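Side-chain contacts in SPI-1 type 3 secretion system secretin (Salmonella enterica subsp. enterica serovar Typhimurium, PDB 4G08), which forms a ring-shaped multimer with an apparent central pore in the outer membrane, as part of the injectisome that delivers bacterial effector proteins into host cells: residues F16-K19 with D20-L23; K47-T50 with G51-F55; Y81-D84 with A85-R89; P134-V137 with D138-V141. All coordinates share one frame; numbering follows the deposited sequence.

Contact 1: F16-K19 with D20-L23; sequences FVAK and DDSL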
ATOM      1  N   PHE A  16      13.932  20.868   2.458  1.00 42.84           N
ATOM      2  CA  PHE A  16      13.805  20.666   3.876  1.00 33.19           C
ATOM      3  C   PHE A  16      15.016  19.975   4.501  1.00 29.88           C
ATOM      4  O   PHE A  16      15.300  18.870   4.135  1.00 24.19           O
ATOM      5  CB  PHE A  16      12.598  19.773   4.031  1.00 35.52           C
ATOM      6  CG  PHE A  16      12.192  19.550   5.414  1.00 31.36           C
ATOM      7  CD1 PHE A  16      12.365  20.506   6.356  1.00 30.78           C
ATOM      8  CD2 PHE A  16      11.641  18.363   5.786  1.00 30.23           C
ATOM      9  CE1 PHE A  16      11.979  20.260   7.620  1.00 37.49           C
ATOM     10  CE2 PHE A  16      11.290  18.139   7.041  1.00 27.77           C
ATOM     11  CZ  PHE A  16      11.452  19.075   7.951  1.00 31.46           C
ATOM     12  N   VAL A  17      15.716  20.613   5.442  1.00 26.03           N
ATOM     13  CA  VAL A  17      16.700  19.851   6.228  1.00 21.60           C
ATOM     14  C   VAL A  17      16.078  19.356   7.524  1.00 22.85           C
ATOM     15  O   VAL A  17      15.895  20.124   8.469  1.00 23.69           O
ATOM     16  CB  VAL A  17      17.967  20.657   6.582  1.00 25.46           C
ATOM     17  CG1 VAL A  17      18.949  19.776   7.343  1.00 19.53           C
ATOM     18  CG2 VAL A  17      18.637  21.192   5.331  1.00 31.80           C
ATOM     19  N   ALA A  18      15.874  18.052   7.613  1.00 19.87           N
ATOM     20  CA  ALA A  18      15.261  17.466   8.793  1.00 17.08           C
ATOM     21  C   ALA A  18      16.313  17.240   9.871  1.00 18.71           C
ATOM     22  O   ALA A  18      17.444  16.867   9.575  1.00 18.01           O
ATOM     23  CB  ALA A  18      14.593  16.157   8.426  1.00 15.29           C
ATOM     24  N   LYS A  19      15.931  17.477  11.118  1.00 21.20           N
ATOM     25  CA  LYS A  19      16.791  17.152  12.247  0.73 19.44           C
ATOM     26  C   LYS A  19      15.998  16.488  13.355  1.00 20.03           C
ATOM     27  O   LYS A  19      15.369  17.147  14.179  1.00 20.78           O
ATOM     28  CB  LYS A  19      17.505  18.390  12.780  0.73 23.63           C
ATOM     29  CG  LYS A  19      18.543  18.043  13.834  0.73 23.29           C
ATOM     30  CD  LYS A  19      19.053  19.257  14.587  0.73 31.78           C
ATOM     31  CE  LYS A  19      20.466  19.005  15.092  0.73 27.23           C
ATOM     32  NZ  LYS A  19      20.767  19.739  16.350  0.73 48.05           N
ATOM     33  N   ASP A  20      15.945  15.167  13.288  1.00 18.62           N
ATOM     34  CA  ASP A  20      15.184  14.374  14.241  1.00 22.73           C
ATOM     35  C   ASP A  20      13.737  14.817  14.307  1.00 24.29           C
ATOM     36  O   ASP A  20      13.163  14.951  15.387  1.00 27.60           O
ATOM     37  CB  ASP A  20      15.816  14.450  15.625  1.00 27.23           C
ATOM     38  CG  ASP A  20      16.689  13.256  15.918  1.00 43.67           C
ATOM     39  OD1 ASP A  20      17.846  13.251  15.440  1.00 45.92           O
ATOM     40  OD2 ASP A  20      16.133  12.216  16.336  1.00 42.87           O
ATOM     41  N   ASP A  21      13.157  15.053  13.140  1.00 20.66           N
ATOM     42  CA  ASP A  21      11.763  15.425  13.049  1.00 18.81           C
ATOM     43  C   ASP A  21      10.933  14.161  12.960  1.00 18.94           C
ATOM     44  O   ASP A  21      11.415  13.128  12.505  1.00 19.36           O
ATOM     45  CB  ASP A  21      11.529  16.292  11.818  1.00 24.17           C
ATOM     46  CG  ASP A  21      12.286  17.598  11.879  1.00 23.89           C
ATOM     47  OD1 ASP A  21      11.991  18.423  12.769  1.00 23.65           O
ATOM     48  OD2 ASP A  21      13.142  17.821  11.001  1.00 25.39           O
ATOM     49  N   SER A  22       9.710  14.206  13.467  1.00 22.33           N
ATOM     50  CA  SER A  22       8.860  13.030  13.386  1.00 22.49           C
ATOM     51  C   SER A  22       8.496  12.789  11.929  1.00 14.91           C
ATOM     52  O   SER A  22       8.435  13.724  11.135  1.00 16.38           O
ATOM     53  CB  SER A  22       7.598  13.213  14.219  1.00 23.46           C
ATOM     54  OG  SER A  22       6.673  14.041  13.533  1.00 32.44           O
ATOM     55  N   LEU A  23       8.232  11.538  11.584  1.00 16.62           N
ATOM     56  CA  LEU A  23       7.808  11.212  10.230  1.00 18.27           C
ATOM     57  C   LEU A  23       6.552  11.969   9.859  1.00 18.04           C
ATOM     58  O   LEU A  23       6.328  12.269   8.689  1.00 20.69           O
ATOM     59  CB  LEU A  23       7.563   9.717  10.084  1.00 16.99           C
ATOM     60  CG  LEU A  23       8.845   8.914   9.923  1.00 19.76           C
ATOM     61  CD1 LEU A  23       8.604   7.610   9.190  1.00 19.63           C
ATOM     62  CD2 LEU A  23       9.876   9.748   9.190  1.00 24.70           C
TER
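Asp21 reaches back over the corner at Lys19 and Asp20 and accepts a hydrogen bond from the backbone of Lys19: N to OD2 is 2.8 Å, with an N-H...O angle of 148°. The amide comes from above the carboxylate, 51° out of its plane. CG of Asp21 lies beside its own backbone N (chi1 -63°), and from there the group leans toward Ala18 and Phe16. The same OD2 sits 3.4 Å from CB of Ala18 and 3.7 Å from CZ of Phe16, whose ring plane is only modestly tilted from that of the carboxylate. The side chain of Lys19 leads away from this bond, and its part in the contact is mainly that of CB, which lies near the amide N of Asp20. Asp20 supplies mainly backbone to the corner, with both phi and psi positive. Asp20 and Asp21 both face Ile49, which makes a G1 beta bulge where strand 16-22 of the N0 domain leaves strand 52-53 and continues beside strand 48-50. Thr50 OG1 takes the N-H of Asp20, and Ser22, at the N-cap of helix 23-30, bonds to the N of Thr25. One carboxylate oxygen thus ties the corner from within, and the negative charge of Asp21 is probably eased by the Lys19 amide dipole.

Contact 2: K47-T50 with G51-F55; sequences KKIT and GNFEF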
ATOM      1  N   LYS A  47       8.563   7.454  14.438  1.00 19.93           N
ATOM      2  CA  LYS A  47       9.926   7.435  13.929  1.00 17.34           C
ATOM      3  C   LYS A  47      10.417   8.846  13.678  1.00 18.29           C
ATOM      4  O   LYS A  47       9.651   9.744  13.488  1.00 18.64           O
ATOM      5  CB  LYS A  47      10.030   6.599  12.664  1.00 18.28           C
ATOM      6  CG  LYS A  47       9.929   5.128  12.885  1.00 20.06           C
ATOM      7  CD  LYS A  47       9.839   4.386  11.605  1.00 25.63           C
ATOM      8  CE  LYS A  47      10.266   2.958  11.718  1.00 26.36           C
ATOM      9  NZ  LYS A  47      10.231   2.456  13.065  1.00 38.64           N
ATOM     10  N   LYS A  48      11.720   9.017  13.711  1.00 19.42           N
ATOM     11  CA  LYS A  48      12.320  10.304  13.430  1.00 17.63           C
ATOM     12  C   LYS A  48      13.153  10.197  12.175  1.00 16.70           C
ATOM     13  O   LYS A  48      13.629   9.121  11.821  1.00 21.76           O
ATOM     14  CB  LYS A  48      13.212  10.739  14.587  1.00 21.63           C
ATOM     15  CG  LYS A  48      12.550  10.630  15.943  1.00 25.44           C
ATOM     16  CD  LYS A  48      11.823  11.914  16.279  1.00 30.72           C
ATOM     17  CE  LYS A  48      11.143  11.821  17.629  1.00 34.43           C
ATOM     18  NZ  LYS A  48       9.934  12.686  17.661  1.00 35.86           N
ATOM     19  N   ILE A  49      13.475  11.344  11.602  1.00 18.74           N
ATOM     20  CA  ILE A  49      14.245  11.352  10.386  1.00 16.64           C
ATOM     21  C   ILE A  49      15.155  12.566  10.349  1.00 16.78           C
ATOM     22  O   ILE A  49      14.860  13.598  10.952  1.00 17.56           O
ATOM     23  CB  ILE A  49      13.335  11.314   9.154  1.00 15.68           C
ATOM     24  CG1 ILE A  49      14.165  11.074   7.904  1.00 16.21           C
ATOM     25  CG2 ILE A  49      12.504  12.583   9.051  1.00 17.33           C
ATOM     26  CD1 ILE A  49      13.323  11.015   6.660  1.00 26.11           C
ATOM     27  N   THR A  50      16.360  12.347   9.844  1.00 19.14           N
ATOM     28  CA  THR A  50      17.320  13.427   9.686  1.00 17.33           C
ATOM     29  C   THR A  50      17.870  13.406   8.279  1.00 18.01           C
ATOM     30  O   THR A  50      18.072  12.343   7.700  1.00 20.38           O
ATOM     31  CB  THR A  50      18.494  13.281  10.660  1.00 19.10           C
ATOM     32  OG1 THR A  50      18.039  13.513  11.997  1.00 19.43           O
ATOM     33  CG2 THR A  50      19.563  14.288  10.341  1.00 16.49           C
ATOM     34  N   GLY A  51      18.131  14.587   7.740  1.00 17.50           N
ATOM     35  CA  GLY A  51      18.845  14.691   6.481  1.00 17.28           C
ATOM     36  C   GLY A  51      18.433  15.869   5.633  1.00 18.61           C
ATOM     37  O   GLY A  51      17.435  16.538   5.899  1.00 18.12           O
ATOM     38  N   ASN A  52      19.195  16.104   4.576  1.00 16.86           N
ATOM     39  CA  ASN A  52      18.825  17.114   3.615  1.00 21.23           C
ATOM     40  C   ASN A  52      17.919  16.536   2.548  1.00 21.21           C
ATOM     41  O   ASN A  52      18.274  15.562   1.879  1.00 22.24           O
ATOM     42  CB  ASN A  52      20.069  17.714   2.980  1.00 23.33           C
ATOM     43  CG  ASN A  52      19.737  18.733   1.919  1.00 27.34           C
ATOM     44  OD1 ASN A  52      19.031  19.704   2.181  1.00 28.06           O
ATOM     45  ND2 ASN A  52      20.108  18.434   0.687  1.00 34.59           N
ATOM     46  N   PHE A  53      16.699  17.054   2.478  1.00 20.09           N
ATOM     47  CA  PHE A  53      15.722  16.529   1.544  1.00 23.28           C
ATOM     48  C   PHE A  53      15.293  17.527   0.499  1.00 30.62           C
ATOM     49  O   PHE A  53      14.958  18.678   0.800  1.00 28.25           O
ATOM     50  CB  PHE A  53      14.495  16.002   2.267  1.00 20.96           C
ATOM     51  CG  PHE A  53      14.763  14.798   3.087  1.00 17.13           C
ATOM     52  CD1 PHE A  53      14.736  13.546   2.519  1.00 18.62           C
ATOM     53  CD2 PHE A  53      15.155  14.931   4.401  1.00 17.81           C
ATOM     54  CE1 PHE A  53      15.069  12.440   3.258  1.00 23.70           C
ATOM     55  CE2 PHE A  53      15.497  13.832   5.144  1.00 18.28           C
ATOM     56  CZ  PHE A  53      15.459  12.584   4.570  1.00 18.08           C
ATOM     57  N   GLU A  54      15.176  17.008  -0.711  1.00 34.77           N
ATOM     58  CA  GLU A  54      14.544  17.700  -1.813  1.00 38.39           C
ATOM     59  C   GLU A  54      13.415  16.816  -2.306  1.00 34.81           C
ATOM     60  O   GLU A  54      13.521  15.588  -2.306  1.00 35.73           O
ATOM     61  CB  GLU A  54      15.547  17.908  -2.948  1.00 44.60           C
ATOM     62  CG  GLU A  54      16.571  19.001  -2.693  1.00 47.31           C
ATOM     63  CD  GLU A  54      15.960  20.391  -2.655  1.00 55.11           C
ATOM     64  OE1 GLU A  54      14.913  20.603  -3.304  1.00 57.73           O
ATOM     65  OE2 GLU A  54      16.568  21.287  -2.031  1.00 56.81           O
ATOM     66  N   PHE A  55      12.315  17.450  -2.670  1.00 25.70           N
ATOM     67  CA  PHE A  55      11.109  16.731  -3.013  1.00 28.82           C
ATOM     68  C   PHE A  55      10.861  16.829  -4.515  1.00 29.35           C
ATOM     69  O   PHE A  55       9.736  17.038  -4.959  1.00 34.61           O
ATOM     70  CB  PHE A  55       9.936  17.298  -2.220  1.00 27.65           C
ATOM     71  CG  PHE A  55      10.085  17.145  -0.734  1.00 29.29           C
ATOM     72  CD1 PHE A  55      10.464  15.930  -0.191  1.00 28.34           C
ATOM     73  CD2 PHE A  55       9.928  18.226   0.111  1.00 32.64           C
ATOM     74  CE1 PHE A  55      10.634  15.787   1.168  1.00 33.01           C
ATOM     75  CE2 PHE A  55      10.085  18.085   1.475  1.00 27.79           C
ATOM     76  CZ  PHE A  55      10.475  16.869   2.001  1.00 25.01           C
TER
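Ile49 lays its CG1-CD1 arm against the far end of the Phe53 ring, the two side chains approaching from opposite directions. The methyl does most of the touching: CD1 is 3.4 Å from CZ of Phe53 and 3.9 Å from CE2, while CG1 lies 3.9 Å from the same CZ. This approach to the ring is oblique. An extended arm makes it possible, since CG1 is anti to the backbone N (chi1 -170°) and CD1 continues straight on. The carbonyl O of Thr50 also nears the ring, 3.9 Å from CE2 of Phe53. Between these residues the chain turns a corner at Gly51, whose phi of 148° and psi of 171° would jam a CB against the preceding carbonyl oxygen. The CB of Thr50 is directed away from 51-55. Strands 48-50 and 52-53 form the two outer strands of the antiparallel sheet, with strand 16-22 between them. Beyond the pair, Phe26 of helix 23-30 meets the Phe53 ring edge-to-face and also touches Ile49, while Leu61, Leu65 and Leu69 of helix 58-69 pack on one or other of the two. The link between the side chains is therefore purely apolar, and it joins both outer strands to the helical core of the N0 domain.

Contact 3: Y81-D84 with A85-R89; sequences YIYD and ASEMR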
ATOM      1  N   TYR A  81      -1.114   6.741   2.018  1.00 13.39           N
ATOM      2  CA  TYR A  81      -1.100   6.156   3.349  1.00 11.10           C
ATOM      3  C   TYR A  81       0.274   5.595   3.630  1.00 13.35           C
ATOM      4  O   TYR A  81       0.813   4.885   2.867  1.00 13.48           O
ATOM      5  CB  TYR A  81      -2.150   5.042   3.496  1.00 12.69           C
ATOM      6  CG  TYR A  81      -3.554   5.448   3.164  1.00 18.56           C
ATOM      7  CD1 TYR A  81      -3.948   5.583   1.860  1.00 17.59           C
ATOM      8  CD2 TYR A  81      -4.490   5.659   4.134  1.00 23.43           C
ATOM      9  CE1 TYR A  81      -5.177   5.943   1.544  1.00 25.05           C
ATOM     10  CE2 TYR A  81      -5.749   6.025   3.798  1.00 22.56           C
ATOM     11  CZ  TYR A  81      -6.082   6.165   2.501  1.00 26.06           C
ATOM     12  OH  TYR A  81      -7.342   6.514   2.099  1.00 42.60           O
ATOM     13  N   ILE A  82       0.799   5.932   4.779  1.00 10.37           N
ATOM     14  CA  ILE A  82       2.112   5.477   5.212  1.00  8.93           C
ATOM     15  C   ILE A  82       2.011   4.766   6.558  1.00  9.65           C
ATOM     16  O   ILE A  82       1.385   5.262   7.496  1.00 12.95           O
ATOM     17  CB  ILE A  82       3.102   6.650   5.323  1.00 11.50           C
ATOM     18  CG1 ILE A  82       3.291   7.304   3.950  1.00 15.78           C
ATOM     19  CG2 ILE A  82       4.441   6.168   5.866  1.00 15.42           C
ATOM     20  CD1 ILE A  82       3.864   8.699   4.010  1.00 20.78           C
ATOM     21  N   TYR A  83       2.581   3.567   6.611  1.00 12.43           N
ATOM     22  CA  TYR A  83       2.578   2.748   7.817  1.00 14.77           C
ATOM     23  C   TYR A  83       3.986   2.297   8.136  1.00 10.83           C
ATOM     24  O   TYR A  83       4.812   2.165   7.239  1.00 12.19           O
ATOM     25  CB  TYR A  83       1.738   1.491   7.623  1.00 12.46           C
ATOM     26  CG  TYR A  83       0.320   1.741   7.213  1.00 10.98           C
ATOM     27  CD1 TYR A  83      -0.013   1.831   5.875  1.00 13.06           C
ATOM     28  CD2 TYR A  83      -0.706   1.653   8.140  1.00 11.92           C
ATOM     29  CE1 TYR A  83      -1.316   1.971   5.477  1.00 15.84           C
ATOM     30  CE2 TYR A  83      -2.019   1.759   7.749  1.00 15.82           C
ATOM     31  CZ  TYR A  83      -2.315   1.919   6.412  1.00 17.23           C
ATOM     32  OH  TYR A  83      -3.615   2.012   5.990  1.00 23.84           O
ATOM     33  N   ASP A  84       4.179   1.860   9.375  1.00 14.74           N
ATOM     34  CA  ASP A  84       5.371   1.124   9.771  1.00 15.34           C
ATOM     35  C   ASP A  84       5.284  -0.277   9.195  1.00 15.47           C
ATOM     36  O   ASP A  84       4.204  -0.852   9.116  1.00 14.96           O
ATOM     37  CB  ASP A  84       5.450   1.058  11.300  1.00 16.04           C
ATOM     38  CG  ASP A  84       6.790   0.552  11.797  1.00 34.71           C
ATOM     39  OD1 ASP A  84       7.763   1.343  11.789  1.00 32.85           O
ATOM     40  OD2 ASP A  84       6.813  -0.528  12.426  1.00 25.92           O
ATOM     41  N   ALA A  85       6.421  -0.881   8.899  1.00 17.02           N
ATOM     42  CA  ALA A  85       6.400  -2.229   8.365  1.00 20.87           C
ATOM     43  C   ALA A  85       5.724  -3.174   9.352  1.00 26.59           C
ATOM     44  O   ALA A  85       5.102  -4.158   8.952  1.00 22.79           O
ATOM     45  CB  ALA A  85       7.807  -2.701   8.055  1.00 21.47           C
ATOM     46  N   SER A  86       5.695  -2.772  10.619  1.00 23.36           N
ATOM     47  CA  SER A  86       5.142  -3.617  11.675  1.00 25.04           C
ATOM     48  C   SER A  86       3.613  -3.691  11.612  1.00 28.76           C
ATOM     49  O   SER A  86       2.993  -4.510  12.289  1.00 24.86           O
ATOM     50  CB  SER A  86       5.589  -3.108  13.048  1.00 24.83           C
ATOM     51  OG  SER A  86       4.822  -1.989  13.460  1.00 21.51           O
ATOM     52  N   GLU A  87       3.011  -2.813  10.814  1.00 16.79           N
ATOM     53  CA  GLU A  87       1.560  -2.746  10.685  1.00 19.81           C
ATOM     54  C   GLU A  87       1.085  -3.487   9.439  1.00 18.15           C
ATOM     55  O   GLU A  87      -0.076  -3.408   9.056  1.00 18.36           O
ATOM     56  CB  GLU A  87       1.102  -1.292  10.632  1.00 16.37           C
ATOM     57  CG  GLU A  87       1.234  -0.575  11.964  1.00 20.35           C
ATOM     58  CD  GLU A  87       1.022   0.924  11.860  1.00 22.91           C
ATOM     59  OE1 GLU A  87       0.223   1.456  12.660  1.00 38.63           O
ATOM     60  OE2 GLU A  87       1.845   1.597  11.203  1.00 15.72           O
ATOM     61  N   MET A  88       2.014  -4.152   8.776  1.00 18.04           N
ATOM     62  CA  MET A  88       1.692  -4.898   7.582  1.00 19.28           C
ATOM     63  C   MET A  88       0.581  -5.881   7.897  1.00 23.02           C
ATOM     64  O   MET A  88       0.607  -6.546   8.932  1.00 19.98           O
ATOM     65  CB  MET A  88       2.925  -5.649   7.120  1.00 19.90           C
ATOM     66  CG  MET A  88       2.652  -6.639   6.015  1.00 20.88           C
ATOM     67  SD  MET A  88       3.507  -6.250   4.478  1.00 31.24           S
ATOM     68  CE  MET A  88       5.186  -5.942   5.013  1.00 39.90           C
ATOM     69  N   ARG A  89      -0.424  -5.929   7.031  1.00 17.08           N
ATOM     70  CA  ARG A  89      -1.465  -6.941   7.148  1.00 22.04           C
ATOM     71  C   ARG A  89      -1.137  -8.134   6.271  1.00 23.95           C
ATOM     72  O   ARG A  89      -0.784  -7.984   5.102  1.00 18.07           O
ATOM     73  CB  ARG A  89      -2.844  -6.383   6.776  1.00 25.24           C
ATOM     74  CG  ARG A  89      -3.933  -7.456   6.772  1.00 28.83           C
ATOM     75  CD  ARG A  89      -5.345  -6.969   7.095  1.00 43.64           C
ATOM     76  NE  ARG A  89      -6.258  -8.123   7.259  1.00 45.64           N
ATOM     77  CZ  ARG A  89      -7.389  -8.292   6.552  1.00 50.96           C
ATOM     78  NH1 ARG A  89      -7.967  -7.264   5.947  1.00 46.30           N
ATOM     79  NH2 ARG A  89      -7.993  -9.476   6.538  1.00 49.16           N
TER
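Asp84 OD2 receives two bonds from Ser86, one from OG at 2.7 Å and one from the backbone N at 3.1 Å. The hydroxyl arrives on the anti side, 19° out of the carboxylate plane, whereas the amide comes from above that plane. An Asp side chain accepting the N-H two residues on is an Asx turn, here at the point where strand 80-84 of the mixed sheet passes into the 3-10 segment 85-87. The chi1 of -169° sets Asp84 CG beside the carbonyl carbon, which swings the carboxylate over this turn. The backbone closes the turn as well, Glu87 N donating to Asp84 O at 2.9 Å. In return Glu87 reaches back to the end of the strand: its OE2 accepts from Asp84 N at 3.0 Å, nearly in line with the C-O bond, and also bonds to Ser41 OG. The remaining oxygen of Asp84, OD1, forms a salt bridge with Lys47, so this carboxylate is probably held ionised. OD2 of Asp84 and OE2 of Glu87 stay 5.5 Å apart, each turned to its own donors. Further out, Met43 of helix 42-45 packs on Asp84, Ser86 and Glu87. The Tyr83 and Glu87 side chains cross at about a right angle, ring and carboxylate planes 80° apart, with Glu87 OE2 at the ring edge, 4.0 Å from CD2 of Tyr83 and 3.6 Å from its CB.

Contact 4: P134-V137 with D138-V141; sequences PVYV and DMVV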
ATOM      1  N   PRO A 134      -2.611  -2.025   5.376  1.00 17.66           N
ATOM      2  CA  PRO A 134      -3.956  -2.421   5.725  1.00 18.80           C
ATOM      3  C   PRO A 134      -5.014  -1.891   4.763  1.00 18.14           C
ATOM      4  O   PRO A 134      -5.873  -2.644   4.306  1.00 17.81           O
ATOM      5  CB  PRO A 134      -4.133  -1.816   7.111  1.00 21.35           C
ATOM      6  CG  PRO A 134      -2.769  -1.876   7.700  1.00 18.79           C
ATOM      7  CD  PRO A 134      -1.801  -1.711   6.564  1.00 20.12           C
ATOM      8  N   VAL A 135      -4.916  -0.630   4.384  1.00 16.41           N
ATOM      9  CA  VAL A 135      -5.903  -0.083   3.479  1.00 15.46           C
ATOM     10  C   VAL A 135      -5.921  -0.826   2.136  1.00 17.41           C
ATOM     11  O   VAL A 135      -6.979  -1.010   1.531  1.00 17.37           O
ATOM     12  CB  VAL A 135      -5.648   1.397   3.224  1.00 19.07           C
ATOM     13  CG1 VAL A 135      -4.314   1.564   2.532  1.00 19.91           C
ATOM     14  CG2 VAL A 135      -6.771   1.971   2.390  1.00 24.96           C
ATOM     15  N   TYR A 136      -4.759  -1.293   1.696  1.00 13.95           N
ATOM     16  CA  TYR A 136      -4.656  -2.063   0.451  1.00 15.74           C
ATOM     17  C   TYR A 136      -5.256  -3.459   0.592  1.00 12.69           C
ATOM     18  O   TYR A 136      -6.052  -3.899  -0.242  1.00 14.52           O
ATOM     19  CB  TYR A 136      -3.192  -2.168   0.033  1.00 14.24           C
ATOM     20  CG  TYR A 136      -2.963  -2.987  -1.203  1.00 12.73           C
ATOM     21  CD1 TYR A 136      -3.382  -2.542  -2.444  1.00 17.98           C
ATOM     22  CD2 TYR A 136      -2.214  -4.143  -1.141  1.00 16.59           C
ATOM     23  CE1 TYR A 136      -3.160  -3.294  -3.574  1.00 19.16           C
ATOM     24  CE2 TYR A 136      -1.954  -4.879  -2.262  1.00 14.28           C
ATOM     25  CZ  TYR A 136      -2.438  -4.458  -3.471  1.00 17.40           C
ATOM     26  OH  TYR A 136      -2.086  -5.166  -4.594  1.00 23.83           O
ATOM     27  N   VAL A 137      -4.839  -4.162   1.630  1.00 11.83           N
ATOM     28  CA  VAL A 137      -5.259  -5.533   1.833  1.00 14.63           C
ATOM     29  C   VAL A 137      -6.765  -5.603   2.030  1.00 16.23           C
ATOM     30  O   VAL A 137      -7.436  -6.466   1.469  1.00 12.88           O
ATOM     31  CB  VAL A 137      -4.553  -6.142   3.050  1.00 17.34           C
ATOM     32  CG1 VAL A 137      -5.141  -7.503   3.371  1.00 21.40           C
ATOM     33  CG2 VAL A 137      -3.063  -6.263   2.777  1.00 16.86           C
ATOM     34  N   ASP A 138      -7.314  -4.604   2.707  1.00 13.75           N
ATOM     35  CA  ASP A 138      -8.754  -4.548   2.923  1.00 15.13           C
ATOM     36  C   ASP A 138      -9.487  -4.455   1.592  1.00 16.60           C
ATOM     37  O   ASP A 138     -10.501  -5.115   1.373  1.00 13.25           O
ATOM     38  CB  ASP A 138      -9.114  -3.342   3.781  1.00 15.03           C
ATOM     39  CG  ASP A 138      -8.737  -3.525   5.233  1.00 33.84           C
ATOM     40  OD1 ASP A 138      -8.368  -4.653   5.621  1.00 30.39           O
ATOM     41  OD2 ASP A 138      -8.900  -2.560   6.008  1.00 34.93           O
ATOM     42  N   MET A 139      -8.958  -3.636   0.698  1.00 13.16           N
ATOM     43  CA  MET A 139      -9.481  -3.545  -0.647  1.00 15.23           C
ATOM     44  C   MET A 139      -9.381  -4.885  -1.358  1.00 16.72           C
ATOM     45  O   MET A 139     -10.325  -5.317  -2.012  1.00 11.79           O
ATOM     46  CB  MET A 139      -8.711  -2.482  -1.417  1.00 16.22           C
ATOM     47  CG  MET A 139      -9.267  -2.169  -2.791  1.00 19.64           C
ATOM     48  SD  MET A 139      -8.541  -3.189  -4.079  1.00 19.53           S
ATOM     49  CE  MET A 139      -6.821  -2.818  -3.795  1.00 19.71           C
ATOM     50  N   VAL A 140      -8.250  -5.566  -1.228  1.00 13.62           N
ATOM     51  CA  VAL A 140      -8.069  -6.795  -1.990  1.00  8.35           C
ATOM     52  C   VAL A 140      -9.043  -7.859  -1.516  1.00 11.38           C
ATOM     53  O   VAL A 140      -9.678  -8.546  -2.312  1.00 13.62           O
ATOM     54  CB  VAL A 140      -6.642  -7.339  -1.882  1.00 11.58           C
ATOM     55  CG1 VAL A 140      -6.592  -8.731  -2.472  1.00 13.52           C
ATOM     56  CG2 VAL A 140      -5.674  -6.425  -2.608  1.00 11.86           C
ATOM     57  N   VAL A 141      -9.200  -7.946  -0.207  1.00 13.65           N
ATOM     58  CA  VAL A 141     -10.137  -8.874   0.386  1.00 15.53           C
ATOM     59  C   VAL A 141     -11.569  -8.567  -0.030  1.00 17.40           C
ATOM     60  O   VAL A 141     -12.316  -9.472  -0.399  1.00 16.26           O
ATOM     61  CB  VAL A 141     -10.031  -8.808   1.906  1.00 20.54           C
ATOM     62  CG1 VAL A 141     -11.172  -9.569   2.552  1.00 21.56           C
ATOM     63  CG2 VAL A 141      -8.690  -9.362   2.344  1.00 17.68           C
TER
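Over one face of the Tyr136 ring stands CG2 of Val140, a CH-pi contact with the methyl 4.0 Å from the ring centroid and 16° off the normal. Met139 comes to the same ring obliquely, its CE 3.7 Å from CE1 of Tyr136; the bend of the thioether chain at chi2 (-91°) and chi3 folds that methyl back. Tyr136 has CG anti to the backbone N (chi1 178°), which carries the ring onward toward Met139 and Val140 in the next turn. Its hydroxyl bonds to the carbonyl of Tyr117, and the ring also meets Tyr74 of strand 71-75. The contacts of Tyr136 with Met139 and Val140 are i to i+3 and i to i+4, at the start of helix 134-150 in the second domain of this periplasmic fragment. Backbone i to i+4 bonds of the alpha-helix run beside them, from the amides of Asp138, Val140 and Val141, whereas Met139 N to Val135 O is weak at 3.4 Å. Val137 and Val141 touch through CG1 and CG2, 4.1 Å apart, and both pack on strand 89-94. The carboxylate of Asp138 lies beside the carbonyl of Pro134, and its OD1 forms a salt bridge with Arg89.

How the contacts relate
The four contacts follow one another along the chain. Contacts 1 and 2 share the antiparallel sheet in which strand 16-22 lies between strands 48-50 and 52-53; their centres are 5 Å apart and backbone bonds join them. Contact 3 lies about 19 Å from contact 2, centre to centre, at the end of strand 80-84 and in the loop after it, yet the salt bridge of Lys47 with Asp84 connects the two. Contact 4 belongs to helix 134-150 of the next domain, with its centre about 12 Å from contact 3 and about 30 Å from contact 1. The Arg89-Asp138 salt bridge joins segment 85-89 to helix 134-150, consistent with a fixed arrangement of the two domains.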